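Local coordinates for YopX protein (Bacillus subtilis, PDB 2I2L) that is of unknown function but forms a homodimer of all-beta chains and is encoded by a prophage gene of the Bacillus subtilis chromosome, at residues B[3-8]-B[54-59]. Numbering follows the deposited sequence.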
loop_
_atom_site.group_PDB
_atom_site.type_symbol
_atom_site.label_atom_id
_atom_site.label_comp_id
_atom_site.label_asym_id
_atom_site.label_seq_id
_atom_site.Cartn_x
_atom_site.Cartn_y
_atom_site.Cartn_z
ATOM N N THR B 3 -2.488 -7.967 -2.136
ATOM C CA THR B 3 -1.631 -8.884 -1.419
ATOM C C THR B 3 -0.175 -8.936 -1.846
ATOM O O THR B 3 0.672 -9.390 -1.084
ATOM C CB THR B 3 -2.266 -10.295 -1.458
ATOM O OG1 THR B 3 -3.084 -10.466 -0.296
ATOM C CG2 THR B 3 -1.213 -11.378 -1.511
ATOM N N ALA B 4 0.120 -8.457 -3.048
ATOM C CA ALA B 4 1.496 -8.474 -3.557
ATOM C C ALA B 4 2.510 -7.810 -2.627
ATOM O O ALA B 4 2.300 -6.699 -2.128
ATOM C CB ALA B 4 1.564 -7.816 -4.937
ATOM N N TYR B 5 3.609 -8.518 -2.395
ATOM C CA TYR B 5 4.694 -8.013 -1.568
ATOM C C TYR B 5 5.940 -8.817 -1.923
ATOM O O TYR B 5 5.858 -9.839 -2.619
ATOM C CB TYR B 5 4.383 -8.169 -0.067
ATOM C CG TYR B 5 4.491 -9.583 0.438
ATOM C CD1 TYR B 5 3.395 -10.430 0.412
ATOM C CD2 TYR B 5 5.723 -10.107 0.847
ATOM C CE1 TYR B 5 3.513 -11.772 0.765
ATOM C CE2 TYR B 5 5.858 -11.440 1.195
ATOM C CZ TYR B 5 4.747 -12.275 1.148
ATOM O OH TYR B 5 4.861 -13.623 1.428
ATOM N N ARG B 6 7.084 -8.328 -1.459
ATOM C CA ARG B 6 8.377 -8.980 -1.656
ATOM C C ARG B 6 9.226 -8.630 -0.434
ATOM O O ARG B 6 9.121 -7.530 0.110
ATOM C CB ARG B 6 9.069 -8.480 -2.942
ATOM C CG ARG B 6 9.018 -6.972 -3.123
ATOM C CD ARG B 6 10.348 -6.358 -3.547
ATOM N NE ARG B 6 10.467 -6.147 -4.989
ATOM C CZ ARG B 6 10.863 -5.000 -5.544
ATOM N NH1 ARG B 6 11.180 -3.950 -4.786
ATOM N NH2 ARG B 6 10.939 -4.896 -6.866
ATOM N N VAL B 7 10.035 -9.572 0.028
ATOM C CA VAL B 7 10.899 -9.297 1.163
ATOM C C VAL B 7 12.339 -9.592 0.819
ATOM O O VAL B 7 12.658 -10.607 0.195
ATOM C CB VAL B 7 10.538 -10.124 2.413
ATOM C CG1 VAL B 7 9.214 -9.677 2.977
ATOM C CG2 VAL B 7 10.494 -11.576 2.063
ATOM N N TRP B 8 13.200 -8.666 1.213
ATOM C CA TRP B 8 14.632 -8.795 1.020
ATOM C C TRP B 8 15.075 -9.334 2.377
ATOM O O TRP B 8 14.846 -8.686 3.401
ATOM C CB TRP B 8 15.236 -7.419 0.770
ATOM C CG TRP B 8 16.719 -7.413 0.615
ATOM C CD1 TRP B 8 17.618 -6.726 1.381
ATOM C CD2 TRP B 8 17.477 -8.042 -0.422
ATOM N NE1 TRP B 8 18.890 -6.877 0.878
ATOM C CE2 TRP B 8 18.833 -7.680 -0.234
ATOM C CE3 TRP B 8 17.146 -8.875 -1.504
ATOM C CZ2 TRP B 8 19.854 -8.116 -1.076
ATOM C CZ3 TRP B 8 18.170 -9.310 -2.348
ATOM C CH2 TRP B 8 19.504 -8.926 -2.126
ATOM N N LEU B 54 10.448 -5.275 4.080
ATOM C CA LEU B 54 9.140 -5.646 3.536
ATOM C C LEU B 54 8.702 -4.553 2.542
ATOM O O LEU B 54 8.580 -3.384 2.910
ATOM C CB LEU B 54 8.105 -5.745 4.670
ATOM C CG LEU B 54 6.903 -6.701 4.549
ATOM C CD1 LEU B 54 5.891 -6.377 5.618
ATOM C CD2 LEU B 54 6.247 -6.586 3.190
HETATM N N MSE B 55 8.473 -4.935 1.287
HETATM C CA MSE B 55 8.028 -3.995 0.253
HETATM C C MSE B 55 6.697 -4.421 -0.394
HETATM O O MSE B 55 6.579 -5.507 -0.984
HETATM C CB MSE B 55 9.093 -3.864 -0.822
HETATM C CG MSE B 55 10.427 -3.353 -0.309
HETATM SE SE MSE B 55 11.873 -4.083 -1.393
HETATM C CE MSE B 55 11.923 -5.840 -0.585
ATOM N N TRP B 56 5.692 -3.558 -0.280
ATOM C CA TRP B 56 4.390 -3.849 -0.860
ATOM C C TRP B 56 4.330 -3.535 -2.346
ATOM O O TRP B 56 5.135 -2.756 -2.883
ATOM C CB TRP B 56 3.294 -3.055 -0.157
ATOM C CG TRP B 56 3.150 -3.375 1.282
ATOM C CD1 TRP B 56 3.416 -2.548 2.327
ATOM C CD2 TRP B 56 2.675 -4.604 1.850
ATOM N NE1 TRP B 56 3.138 -3.181 3.515
ATOM C CE2 TRP B 56 2.682 -4.443 3.251
ATOM C CE3 TRP B 56 2.242 -5.817 1.313
ATOM C CZ2 TRP B 56 2.267 -5.455 4.125
ATOM C CZ3 TRP B 56 1.827 -6.824 2.187
ATOM C CH2 TRP B 56 1.846 -6.631 3.578
ATOM N N GLY B 57 3.356 -4.140 -3.009
ATOM C CA GLY B 57 3.201 -3.891 -4.421
ATOM C C GLY B 57 1.865 -3.251 -4.718
ATOM O O GLY B 57 0.928 -3.380 -3.949
ATOM N N ALA B 58 1.795 -2.543 -5.833
ATOM C CA ALA B 58 0.573 -1.899 -6.277
ATOM C C ALA B 58 0.413 -2.253 -7.755
ATOM O O ALA B 58 1.392 -2.344 -8.498
ATOM C CB ALA B 58 0.675 -0.379 -6.108
ATOM N N LYS B 59 -0.815 -2.475 -8.188
ATOM C CA LYS B 59 -1.021 -2.777 -9.583
ATOM C C LYS B 59 -1.283 -1.443 -10.300
ATOM O O LYS B 59 -2.202 -0.704 -9.951
ATOM C CB LYS B 59 -2.206 -3.723 -9.744
ATOM C CG LYS B 59 -2.314 -4.330 -11.134
ATOM C CD LYS B 59 -3.528 -5.235 -11.252
ATOM C CE LYS B 59 -3.574 -5.922 -12.598
ATOM N NZ LYS B 59 -4.737 -6.831 -12.676
#
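Met55 O is approached by two groups of the 3-8 segment: Arg6 N donates a hydrogen bond of 2.9 Å lying in the carbonyl plane, and Tyr5 CA adds a CA-H...O contact at 3.2 Å. The return bond from Met55 N to Arg6 O is straighter (N-H...O 163°). Together the two bonds make Arg6 and Met55 an antiparallel hydrogen-bonded pair; Tyr5-Trp56 and Val7-Leu54 are the flanking non-hydrogen-bonded pairs. Beyond the strand pair, Gly57 N donates a hydrogen bond to Ala4 O, from 51° out of the carbonyl plane.

Side chains alternate: Arg6 and Met55 lie on one face, Tyr5, Val7, Leu54 and Trp56 on the other. In Met55, a selenomethionine, the bend at chi3 (-79°) brings CE to Arg6 CD; SE lies at the guanidinium edge, 3.5 Å from Arg6 NH1. On the other face, Leu54 CD2 sits over the centre of the Trp56 ring, 4.1 Å above its plane, while Trp56 CE3 meets Tyr5 CB at 3.5 Å; Leu23 and Leu33, from a separate three-stranded sheet, pack on this apolar layer.

Trp56 NE1 donates to Asn2 O of the second subunit, and its ring meets Trp56 of that subunit. The apolar face thus reaches the dimer interface, while the opposite face buries a guanidinium with Tyr15 OH hydrogen-bonded at NE and selenium near NH1, where nearby Arg68 probably adds an unfavourable charge.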